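Long-range contacts in copper induced nitroreductase D (Lactococcus lactis, PDB 2WQF), which binds FMN and probably acts as an oxidoreductase of the nitroreductase family, induced by copper and involved in defence against oxidative stress: residues R11-L16 and A184-K189; A55-W60 and G91-F96; L100-Q105 and E169-R174. One frame throughout, in Å; residues are numbered along the deposited sequence.

Contact 1 closes the longest loop of the three, with 167 residues between its segments, and contacts 2 and 3 are nested inside it, one after the other. Strand 171-182 ties the three together: contact 3 pairs its first residues with strand 97-104, side chains of contacts 1 and 2 pack on its later part, and the loop after it supplies A184-K189. Contacts 1 and 2 have centres about 18 Å apart and touch through Leu16 and Ala95. Contacts 2 and 3, about 20 Å apart between centres, touch through Leu59 and Leu100. Contacts 1 and 3 lie on opposite sides of the chain's centre, with their own centres about 27 Å apart. Contact 1 grips FMN directly; the other two join helices and strands.

Contact 1: residues R11-L16 and A184-K189; sequences RTIYAL and APAGEK. With FMN (flavin mononucleotide), chain B.
Arg11 and Lys189 meet at the phosphate of FMN, one from each segment. Arg11 NE donates to FMN O3P at 2.8 Å, and Lys189 NZ donates to FMN O1P at 2.7 Å. Thr12 completes the grip: its backbone N gives FMN O3P a nearly straight bond (173°), and OG1 donates to FMN O2P. All three outer phosphate oxygens are therefore held, and FMN O3P takes two of these bonds. At the other end of the cofactor, Tyr14 OH donates to FMN O2, which lies at the edge of the tyrosine ring, near its plane.

The Arg11 guanidinium is sandwiched. Ala186 CB sits 3.7 Å above the centre of one face, while Lys189 CE covers the opposite face toward its rim. The phosphate lies at the edge. Arg11 NH2 also donates to Gly187 O at 2.8 Å, from above the carbonyl plane, and this bond helps fix the turn of the group. A bend at chi2 (-66°) puts Arg11 CD, and a second at chi3 puts NE, on the phosphate side. Arg11 NE and Lys189 NZ are only 4.0 Å apart, a closeness of like charges that the phosphate probably offsets.

Behind this first shell, Ile13 CD1 packs on Ala186 CB at 3.8 Å, and the methyls of Ala15 and Ala184 touch. Two waters join the backbones: one links Thr12 O to Gly187 N, the other Ala15 N to Ala184 O. Arg10, Gln151 and His152 bind the same FMN.

The contact joins two loops near the surface, the one between helix 3-9 and strand 16-17 and the one between strands 171-182 and 198-201. Thr12 and Tyr14 lean on strand 146-151, Ile13 reaches Ile182 of strand 171-182, and Lys189 packs on Asn42 of the second subunit.

Contact 2: residues A55-W60 and G91-F96; sequences AQDKLW and GFKAAF
Trp60 CG lies beside its backbone N (chi1 -65°), and chi2 (98°) turns one indole face to Phe92 and Lys93 of helix 88-93. Gln56, one turn earlier on helix 53-73, has CG anti to the backbone N and faces the same two residues. Phe92 CB sits over the six-membered ring of Trp60 in a CH-pi contact, 3.5 Å from its centroid and almost exactly on the ring normal. Phe92 CD2 comes within 3.6 Å of Trp60 CZ3, with the two ring planes 37° apart. Lys93 N lies over the same indole face, and Lys93 CB touches Trp60 CB at 3.8 Å.

The Gln56 amide reaches the backbone of Lys93. Its NE2 donates to Lys93 O at 3.1 Å, from above the carbonyl plane, while Lys93 O stays close to the amide plane. Thr98 OG1 helps fix the amide's rotation by bonding to Gln56 OE1; it also bonds to Trp60 NE1. Lys93 CE packs against Asp57 OD1 at 3.7 Å, but the salt bridges of these two residues go elsewhere, to Asp61 and Arg18 respectively.

This is the packing of helix 53-73 on helix 88-93 and the residues after it, in the nitroreductase fold. Phe92 carries it toward the flavin site, lying against Gln151 and about 4 Å from the side chain of Tyr14.

Contact 3: residues L100-Q105 and E169-R174; sequences LFFEDQ and ESWKLR
An antiparallel strand pair in the central sheet of the nitroreductase fold joins Phe102 to Leu173, Glu103 to Lys172 and Asp104 to Trp171. Glu103 and Lys172 form the hydrogen-bonded pair: Glu103 N donates to Lys172 O at 2.9 Å, and Lys172 N returns a bond to Glu103 O. Arg174 N to Phe101 O (2.8 Å) and Gln105 N to Ser170 O extend the pairing at the two ends. Glu103 O takes a second donor, Gln105 NE2, from the face opposite to Lys172 N. The bend at chi2 (-54°) brings Gln105 CD beside Lys172 CD, and NE2 also lies near Lys172 CB.

On the sheet face of Phe102, Trp171 and Leu173, the phenyl ring is wedged between its two neighbours. Leu173 CD1 makes a CH-pi contact over one face, 3.9 Å from the ring centroid. Trp171 CE3 covers the opposite face toward its rim, with the two aromatic planes 54° apart. Leu173 CD1 also touches Leu100 CB. Glu103 and Lys172 point to the other sheet face. Glu103 CG also packs on Arg174 CG at 3.9 Å, the two side chains crossing at about a right angle. The carboxylate bonds to Thr45 and Ser126, and the guanidinium to Glu127 and, through NH1, to Leu173 O.

At the end of the strand, Ser170 OG donates to Asp104 OD1 at 2.9 Å, from above the carboxylate plane. Asp104 is the N-cap of helix 105-114, and the same OD1 accepts from Ala106 N. Asp104 OD2 forms a salt bridge with Arg47. A water accepts from Trp171 NE1.

Strand 46-52 pairs with strand 97-104 too. Helix 121-143 covers Phe101, Glu103 and Arg174, helix 158-164 lies on Leu100, Phe102 and Leu173, and the second subunit packs Ile199 on Trp171 and Val124 on Arg174.

Contact 1: residues R11-L16 and A184-K189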
loop_
_atom_site.group_PDB
_atom_site.type_symbol
_atom_site.label_atom_id
_atom_site.label_comp_id
_atom_site.label_asym_id
_atom_site.label_seq_id
_atom_site.Cartn_x
_atom_site.Cartn_y
_atom_site.Cartn_z
ATOM N N ARG A 11 1.837 -14.601 -2.514
ATOM C CA ARG A 11 1.267 -15.205 -1.322
ATOM C C ARG A 11 2.261 -15.165 -0.167
ATOM O O ARG A 11 3.469 -15.004 -0.358
ATOM C CB ARG A 11 0.864 -16.654 -1.573
ATOM C CG ARG A 11 -0.236 -16.835 -2.621
ATOM C CD ARG A 11 -1.575 -16.253 -2.200
ATOM N NE ARG A 11 -2.031 -16.800 -0.923
ATOM C CZ ARG A 11 -2.575 -18.001 -0.774
ATOM N NH1 ARG A 11 -2.819 -18.773 -1.831
ATOM N NH2 ARG A 11 -2.924 -18.400 0.422
ATOM N N THR A 12 1.727 -15.333 1.036
ATOM C CA THR A 12 2.539 -15.552 2.224
ATOM C C THR A 12 3.113 -16.967 2.188
ATOM O O THR A 12 2.387 -17.967 2.170
ATOM C CB THR A 12 1.711 -15.329 3.497
ATOM O OG1 THR A 12 1.421 -13.937 3.635
ATOM C CG2 THR A 12 2.456 -15.800 4.732
ATOM N N ILE A 13 4.435 -17.032 2.139
ATOM C CA ILE A 13 5.166 -18.285 2.178
ATOM C C ILE A 13 6.060 -18.297 3.393
ATOM O O ILE A 13 6.983 -17.495 3.499
ATOM C CB ILE A 13 6.057 -18.447 0.914
ATOM C CG1 ILE A 13 5.239 -18.312 -0.376
ATOM C CG2 ILE A 13 6.870 -19.738 0.960
ATOM C CD1 ILE A 13 4.191 -19.384 -0.587
ATOM N N TYR A 14 5.783 -19.214 4.302
ATOM C CA TYR A 14 6.563 -19.330 5.529
ATOM C C TYR A 14 7.764 -20.261 5.379
ATOM O O TYR A 14 8.769 -20.077 6.072
ATOM C CB TYR A 14 5.679 -19.798 6.696
ATOM C CG TYR A 14 4.705 -18.715 7.139
ATOM C CD1 TYR A 14 5.179 -17.472 7.592
ATOM C CD2 TYR A 14 3.328 -18.905 7.055
ATOM C CE1 TYR A 14 4.309 -16.486 7.997
ATOM C CE2 TYR A 14 2.436 -17.916 7.462
ATOM C CZ TYR A 14 2.926 -16.708 7.920
ATOM O OH TYR A 14 2.030 -15.727 8.337
ATOM N N ALA A 15 7.660 -21.251 4.486
ATOM C CA ALA A 15 8.712 -22.239 4.295
ATOM C C ALA A 15 9.635 -21.744 3.204
ATOM O O ALA A 15 9.364 -21.925 2.002
ATOM C CB ALA A 15 8.120 -23.611 3.932
ATOM N N LEU A 16 10.725 -21.126 3.638
ATOM C CA LEU A 16 11.643 -20.429 2.741
ATOM C C LEU A 16 13.053 -20.984 2.865
ATOM O O LEU A 16 13.503 -21.366 3.960
ATOM C CB LEU A 16 11.638 -18.915 3.026
ATOM C CG LEU A 16 10.336 -18.176 2.729
ATOM C CD1 LEU A 16 10.443 -16.748 3.247
ATOM C CD2 LEU A 16 9.973 -18.189 1.235
ATOM N N ALA A 184 7.629 -24.825 0.483
ATOM C CA ALA A 184 6.310 -25.441 0.616
ATOM C C ALA A 184 5.281 -24.420 0.139
ATOM O O ALA A 184 5.487 -23.232 0.280
ATOM C CB ALA A 184 6.011 -25.856 2.065
ATOM N N PRO A 185 4.155 -24.897 -0.388
ATOM C CA PRO A 185 3.123 -24.032 -0.948
ATOM C C PRO A 185 2.429 -23.190 0.114
ATOM O O PRO A 185 2.406 -23.543 1.288
ATOM C CB PRO A 185 2.130 -25.020 -1.577
ATOM C CG PRO A 185 2.790 -26.321 -1.595
ATOM C CD PRO A 185 3.819 -26.321 -0.519
ATOM N N ALA A 186 1.854 -22.074 -0.315
ATOM C CA ALA A 186 0.990 -21.272 0.534
ATOM C C ALA A 186 -0.176 -22.092 1.056
ATOM O O ALA A 186 -0.632 -23.056 0.426
ATOM C CB ALA A 186 0.442 -20.073 -0.246
ATOM N N GLY A 187 -0.690 -21.681 2.204
ATOM C CA GLY A 187 -1.898 -22.285 2.727
ATOM C C GLY A 187 -3.174 -21.851 2.023
ATOM O O GLY A 187 -3.182 -21.127 1.035
ATOM N N GLU A 188 -4.295 -22.304 2.559
ATOM C CA GLU A 188 -5.589 -21.941 2.028
ATOM C C GLU A 188 -5.937 -20.531 2.464
ATOM O O GLU A 188 -5.473 -20.058 3.505
ATOM C CB GLU A 188 -6.621 -22.929 2.539
ATOM C CG GLU A 188 -6.422 -24.318 1.999
ATOM C CD GLU A 188 -7.260 -25.334 2.744
ATOM O OE1 GLU A 188 -8.159 -24.925 3.516
ATOM O OE2 GLU A 188 -7.026 -26.537 2.543
ATOM N N LYS A 189 -6.743 -19.858 1.659
ATOM C CA LYS A 189 -7.173 -18.494 1.950
ATOM C C LYS A 189 -8.589 -18.298 1.461
ATOM O O LYS A 189 -8.943 -18.711 0.365
ATOM C CB LYS A 189 -6.230 -17.479 1.274
ATOM C CG LYS A 189 -6.576 -16.040 1.561
ATOM C CD LYS A 189 -5.522 -15.043 1.052
ATOM C CE LYS A 189 -5.396 -15.056 -0.432
ATOM N NZ LYS A 189 -4.678 -13.825 -0.883
HETATM N N1 FMN B . 1.826 -12.045 8.327
HETATM C C2 FMN B . 2.691 -12.511 9.420
HETATM O O2 FMN B . 3.041 -13.668 9.463
HETATM N N3 FMN B . 3.035 -11.586 10.460
HETATM C C4 FMN B . 2.622 -10.267 10.460
HETATM O O4 FMN B . 3.026 -9.521 11.309
HETATM C C4A FMN B . 1.740 -9.809 9.382
HETATM N N5 FMN B . 1.266 -8.610 9.316
HETATM C C5A FMN B . 0.707 -8.129 8.012
HETATM C C6 FMN B . 0.506 -6.655 7.820
HETATM C C7 FMN B . 0.079 -6.157 6.666
HETATM C C7M FMN B . -0.137 -4.664 6.541
HETATM C C8 FMN B . -0.180 -7.109 5.518
HETATM C C8M FMN B . -0.600 -6.556 4.167
HETATM C C9 FMN B . -0.034 -8.429 5.677
HETATM C C9A FMN B . 0.446 -8.987 6.992
HETATM N N10 FMN B . 0.606 -10.388 7.226
HETATM C C10 FMN B . 1.385 -10.793 8.311
HETATM C "C1'" FMN B . 0.274 -11.369 6.202
HETATM C "C2'" FMN B . -1.239 -11.498 6.046
HETATM O "O2'" FMN B . -1.754 -12.217 7.136
HETATM C "C3'" FMN B . -1.510 -12.182 4.703
HETATM O "O3'" FMN B . -1.089 -11.254 3.722
HETATM C "C4'" FMN B . -3.012 -12.464 4.524
HETATM O "O4'" FMN B . -3.428 -13.480 5.426
HETATM C "C5'" FMN B . -3.354 -12.883 3.096
HETATM O "O5'" FMN B . -2.593 -14.035 2.763
HETATM P P FMN B . -1.564 -13.990 1.496
HETATM O O1P FMN B . -2.288 -13.532 0.295
HETATM O O2P FMN B . -0.389 -13.006 1.863
HETATM O O3P FMN B . -1.031 -15.481 1.351
HETATM O O HOH W 1 -4.969 -21.000 -1.809
HETATM O O HOH W 2 0.008 -18.842 3.227
HETATM O O HOH W 3 5.143 -22.174 2.933
#

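Contact 2: residues A55-W60 and G91-F96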
loop_
_atom_site.group_PDB
_atom_site.type_symbol
_atom_site.label_atom_id
_atom_site.label_comp_id
_atom_site.label_asym_id
_atom_site.label_seq_id
_atom_site.Cartn_x
_atom_site.Cartn_y
_atom_site.Cartn_z
ATOM N N ALA A 55 24.506 -11.213 7.291
ATOM C CA ALA A 55 23.660 -10.189 7.887
ATOM C C ALA A 55 22.273 -10.751 8.198
ATOM O O ALA A 55 21.655 -10.404 9.208
ATOM C CB ALA A 55 23.567 -8.963 6.958
ATOM N N GLN A 56 21.791 -11.631 7.329
ATOM C CA GLN A 56 20.514 -12.301 7.533
ATOM C C GLN A 56 20.596 -13.190 8.802
ATOM O O GLN A 56 19.711 -13.169 9.656
ATOM C CB GLN A 56 20.194 -13.127 6.289
ATOM C CG GLN A 56 19.184 -14.262 6.451
ATOM C CD GLN A 56 17.775 -13.795 6.729
ATOM O OE1 GLN A 56 17.494 -12.592 6.756
ATOM N NE2 GLN A 56 16.869 -14.757 6.932
ATOM N N ASP A 57 21.671 -13.955 8.924
ATOM C CA ASP A 57 21.870 -14.773 10.123
ATOM C C ASP A 57 21.946 -13.896 11.385
ATOM O O ASP A 57 21.375 -14.229 12.416
ATOM C CB ASP A 57 23.173 -15.555 10.014
ATOM C CG ASP A 57 23.127 -16.652 8.993
ATOM O OD1 ASP A 57 22.018 -17.038 8.588
ATOM O OD2 ASP A 57 24.222 -17.148 8.626
ATOM N N LYS A 58 22.661 -12.771 11.295
ATOM C CA LYS A 58 22.867 -11.887 12.444
ATOM C C LYS A 58 21.566 -11.259 12.918
ATOM O O LYS A 58 21.316 -11.156 14.118
ATOM C CB LYS A 58 23.887 -10.791 12.104
ATOM C CG LYS A 58 24.163 -9.808 13.219
ATOM C CD LYS A 58 25.509 -9.115 13.002
ATOM C CE LYS A 58 26.096 -8.575 14.304
ATOM N NZ LYS A 58 27.501 -8.071 14.134
ATOM N N LEU A 59 20.739 -10.813 11.985
ATOM C CA LEU A 59 19.467 -10.194 12.344
ATOM C C LEU A 59 18.667 -11.136 13.230
ATOM O O LEU A 59 18.201 -10.751 14.305
ATOM C CB LEU A 59 18.637 -9.854 11.107
ATOM C CG LEU A 59 17.213 -9.372 11.422
ATOM C CD1 LEU A 59 17.243 -8.055 12.180
ATOM C CD2 LEU A 59 16.426 -9.218 10.153
ATOM N N TRP A 60 18.504 -12.368 12.790
ATOM C CA TRP A 60 17.614 -13.285 13.505
ATOM C C TRP A 60 18.244 -13.870 14.780
ATOM O O TRP A 60 17.583 -13.966 15.824
ATOM C CB TRP A 60 17.063 -14.356 12.540
ATOM C CG TRP A 60 16.193 -13.672 11.525
ATOM C CD1 TRP A 60 16.545 -13.285 10.265
ATOM C CD2 TRP A 60 14.839 -13.213 11.720
ATOM N NE1 TRP A 60 15.495 -12.635 9.667
ATOM C CE2 TRP A 60 14.447 -12.561 10.543
ATOM C CE3 TRP A 60 13.937 -13.273 12.792
ATOM C CZ2 TRP A 60 13.187 -11.991 10.388
ATOM C CZ3 TRP A 60 12.695 -12.719 12.635
ATOM C CH2 TRP A 60 12.321 -12.091 11.429
ATOM N N GLY A 91 12.725 -20.547 11.163
ATOM C CA GLY A 91 12.155 -20.516 9.841
ATOM C C GLY A 91 12.404 -19.182 9.151
ATOM O O GLY A 91 12.564 -19.111 7.931
ATOM N N PHE A 92 12.438 -18.098 9.921
ATOM C CA PHE A 92 12.736 -16.800 9.330
ATOM C C PHE A 92 14.218 -16.737 8.982
ATOM O O PHE A 92 14.579 -16.305 7.897
ATOM C CB PHE A 92 12.341 -15.655 10.268
ATOM C CG PHE A 92 10.888 -15.597 10.554
ATOM C CD1 PHE A 92 9.965 -15.745 9.541
ATOM C CD2 PHE A 92 10.433 -15.361 11.841
ATOM C CE1 PHE A 92 8.613 -15.675 9.804
ATOM C CE2 PHE A 92 9.088 -15.293 12.118
ATOM C CZ PHE A 92 8.176 -15.460 11.099
ATOM N N LYS A 93 15.078 -17.198 9.890
ATOM C CA LYS A 93 16.527 -17.239 9.638
ATOM C C LYS A 93 16.886 -18.066 8.403
ATOM O O LYS A 93 17.762 -17.675 7.633
ATOM C CB LYS A 93 17.286 -17.788 10.857
ATOM C CG LYS A 93 18.793 -17.773 10.662
ATOM C CD LYS A 93 19.558 -18.302 11.876
ATOM C CE LYS A 93 20.771 -19.082 11.417
ATOM N NZ LYS A 93 21.490 -19.743 12.528
ATOM N N ALA A 94 16.219 -19.212 8.236
ATOM C CA ALA A 94 16.495 -20.122 7.139
ATOM C C ALA A 94 16.276 -19.513 5.749
ATOM O O ALA A 94 16.770 -20.050 4.752
ATOM C CB ALA A 94 15.653 -21.381 7.299
ATOM N N ALA A 95 15.543 -18.402 5.679
ATOM C CA ALA A 95 15.294 -17.708 4.419
ATOM C C ALA A 95 16.591 -17.118 3.853
ATOM O O ALA A 95 17.601 -17.024 4.543
ATOM C CB ALA A 95 14.258 -16.608 4.634
ATOM N N PHE A 96 16.546 -16.688 2.603
ATOM C CA PHE A 96 17.718 -16.078 1.954
ATOM C C PHE A 96 18.033 -14.692 2.507
ATOM O O PHE A 96 19.187 -14.302 2.629
ATOM C CB PHE A 96 17.482 -15.972 0.444
ATOM C CG PHE A 96 18.668 -15.476 -0.320
ATOM C CD1 PHE A 96 19.713 -16.322 -0.630
ATOM C CD2 PHE A 96 18.710 -14.174 -0.788
ATOM C CE1 PHE A 96 20.805 -15.889 -1.347
ATOM C CE2 PHE A 96 19.799 -13.732 -1.497
ATOM C CZ PHE A 96 20.841 -14.594 -1.782
#

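Contact 3: residues L100-Q105 and E169-R174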
loop_
_atom_site.group_PDB
_atom_site.type_symbol
_atom_site.label_atom_id
_atom_site.label_comp_id
_atom_site.label_asym_id
_atom_site.label_seq_id
_atom_site.Cartn_x
_atom_site.Cartn_y
_atom_site.Cartn_z
ATOM N N LEU A 100 14.058 -4.869 5.359
ATOM C CA LEU A 100 13.478 -4.020 6.401
ATOM C C LEU A 100 13.053 -2.700 5.787
ATOM O O LEU A 100 13.842 -2.003 5.158
ATOM C CB LEU A 100 14.454 -3.799 7.551
ATOM C CG LEU A 100 14.825 -5.093 8.318
ATOM C CD1 LEU A 100 15.979 -5.816 7.668
ATOM C CD2 LEU A 100 15.170 -4.768 9.769
ATOM N N PHE A 101 11.757 -2.432 5.905
ATOM C CA PHE A 101 11.122 -1.234 5.389
ATOM C C PHE A 101 10.983 -0.192 6.461
ATOM O O PHE A 101 10.435 -0.476 7.511
ATOM C CB PHE A 101 9.737 -1.585 4.847
ATOM C CG PHE A 101 9.772 -2.377 3.558
ATOM C CD1 PHE A 101 9.806 -1.743 2.319
ATOM C CD2 PHE A 101 9.792 -3.765 3.596
ATOM C CE1 PHE A 101 9.817 -2.482 1.160
ATOM C CE2 PHE A 101 9.782 -4.504 2.447
ATOM C CZ PHE A 101 9.811 -3.873 1.223
ATOM N N PHE A 102 11.456 1.023 6.163
ATOM C CA PHE A 102 11.386 2.151 7.074
ATOM C C PHE A 102 10.698 3.317 6.356
ATOM O O PHE A 102 10.651 3.368 5.124
ATOM C CB PHE A 102 12.778 2.643 7.513
ATOM C CG PHE A 102 13.696 1.582 8.067
ATOM C CD1 PHE A 102 14.025 1.567 9.416
ATOM C CD2 PHE A 102 14.296 0.662 7.229
ATOM C CE1 PHE A 102 14.918 0.599 9.933
ATOM C CE2 PHE A 102 15.157 -0.304 7.728
ATOM C CZ PHE A 102 15.496 -0.321 9.070
ATOM N N GLU A 103 10.188 4.267 7.136
ATOM C CA GLU A 103 9.689 5.531 6.608
ATOM C C GLU A 103 10.540 6.641 7.211
ATOM O O GLU A 103 10.740 6.692 8.441
ATOM C CB GLU A 103 8.218 5.733 6.971
ATOM C CG GLU A 103 7.282 4.843 6.152
ATOM C CD GLU A 103 7.269 5.252 4.673
ATOM O OE1 GLU A 103 7.085 6.463 4.407
ATOM O OE2 GLU A 103 7.462 4.371 3.780
ATOM N N ASP A 104 11.034 7.536 6.368
ATOM C CA ASP A 104 11.913 8.608 6.816
ATOM C C ASP A 104 11.114 9.761 7.463
ATOM O O ASP A 104 10.458 10.567 6.794
ATOM C CB ASP A 104 12.746 9.099 5.639
ATOM C CG ASP A 104 13.848 10.049 6.065
ATOM O OD1 ASP A 104 13.759 10.647 7.154
ATOM O OD2 ASP A 104 14.801 10.207 5.300
ATOM N N GLN A 105 11.193 9.812 8.788
ATOM C CA GLN A 105 10.450 10.800 9.562
ATOM C C GLN A 105 10.957 12.226 9.364
ATOM O O GLN A 105 10.220 13.184 9.602
ATOM C CB GLN A 105 10.503 10.438 11.050
ATOM C CG GLN A 105 9.918 9.049 11.341
ATOM C CD GLN A 105 8.515 8.897 10.789
ATOM O OE1 GLN A 105 7.577 9.566 11.237
ATOM N NE2 GLN A 105 8.362 8.017 9.812
ATOM N N GLU A 169 18.726 8.049 12.568
ATOM C CA GLU A 169 17.703 8.027 13.607
ATOM C C GLU A 169 16.316 8.263 13.016
ATOM O O GLU A 169 15.312 7.816 13.571
ATOM C CB GLU A 169 18.005 9.086 14.682
ATOM C CG GLU A 169 19.346 8.910 15.417
ATOM C CD GLU A 169 19.284 7.896 16.555
ATOM O OE1 GLU A 169 18.168 7.460 16.915
ATOM O OE2 GLU A 169 20.355 7.540 17.096
ATOM N N SER A 170 16.261 8.945 11.870
ATOM C CA SER A 170 14.996 9.331 11.258
ATOM C C SER A 170 14.286 8.170 10.553
ATOM O O SER A 170 13.122 8.291 10.187
ATOM C CB SER A 170 15.216 10.481 10.260
ATOM O OG SER A 170 15.860 10.040 9.078
ATOM N N TRP A 171 14.988 7.057 10.333
ATOM C CA TRP A 171 14.374 5.879 9.733
ATOM C C TRP A 171 13.513 5.107 10.742
ATOM O O TRP A 171 14.025 4.528 11.695
ATOM C CB TRP A 171 15.426 4.939 9.153
ATOM C CG TRP A 171 16.132 5.432 7.911
ATOM C CD1 TRP A 171 16.301 6.732 7.504
ATOM C CD2 TRP A 171 16.811 4.620 6.945
ATOM N NE1 TRP A 171 17.035 6.768 6.334
ATOM C CE2 TRP A 171 17.356 5.486 5.975
ATOM C CE3 TRP A 171 16.983 3.242 6.789
ATOM C CZ2 TRP A 171 18.060 5.015 4.881
ATOM C CZ3 TRP A 171 17.697 2.778 5.706
ATOM C CH2 TRP A 171 18.225 3.662 4.763
ATOM N N LYS A 172 12.200 5.117 10.527
ATOM C CA LYS A 172 11.254 4.470 11.434
ATOM C C LYS A 172 10.845 3.132 10.848
ATOM O O LYS A 172 10.214 3.080 9.801
ATOM C CB LYS A 172 10.037 5.346 11.654
ATOM C CG LYS A 172 9.012 4.753 12.598
ATOM C CD LYS A 172 7.778 5.631 12.668
ATOM C CE LYS A 172 6.741 5.087 13.647
ATOM N NZ LYS A 172 5.498 5.925 13.663
ATOM N N LEU A 173 11.237 2.052 11.517
ATOM C CA LEU A 173 11.000 0.706 11.007
ATOM C C LEU A 173 9.513 0.400 10.978
ATOM O O LEU A 173 8.822 0.611 11.972
ATOM C CB LEU A 173 11.740 -0.312 11.902
ATOM C CG LEU A 173 11.661 -1.777 11.447
ATOM C CD1 LEU A 173 12.171 -1.988 10.027
ATOM C CD2 LEU A 173 12.491 -2.626 12.428
ATOM N N ARG A 174 9.026 -0.128 9.857
ATOM C CA ARG A 174 7.605 -0.468 9.700
ATOM C C ARG A 174 7.283 -1.948 9.460
ATOM O O ARG A 174 6.183 -2.398 9.764
ATOM C CB ARG A 174 6.984 0.312 8.542
ATOM C CG ARG A 174 7.235 1.789 8.544
ATOM C CD ARG A 174 6.931 2.453 9.857
ATOM N NE ARG A 174 5.545 2.350 10.300
ATOM C CZ ARG A 174 5.152 1.965 11.523
ATOM N NH1 ARG A 174 6.017 1.484 12.416
ATOM N NH2 ARG A 174 3.876 2.020 11.867
HETATM O O HOH W 4 17.726 8.800 4.318
#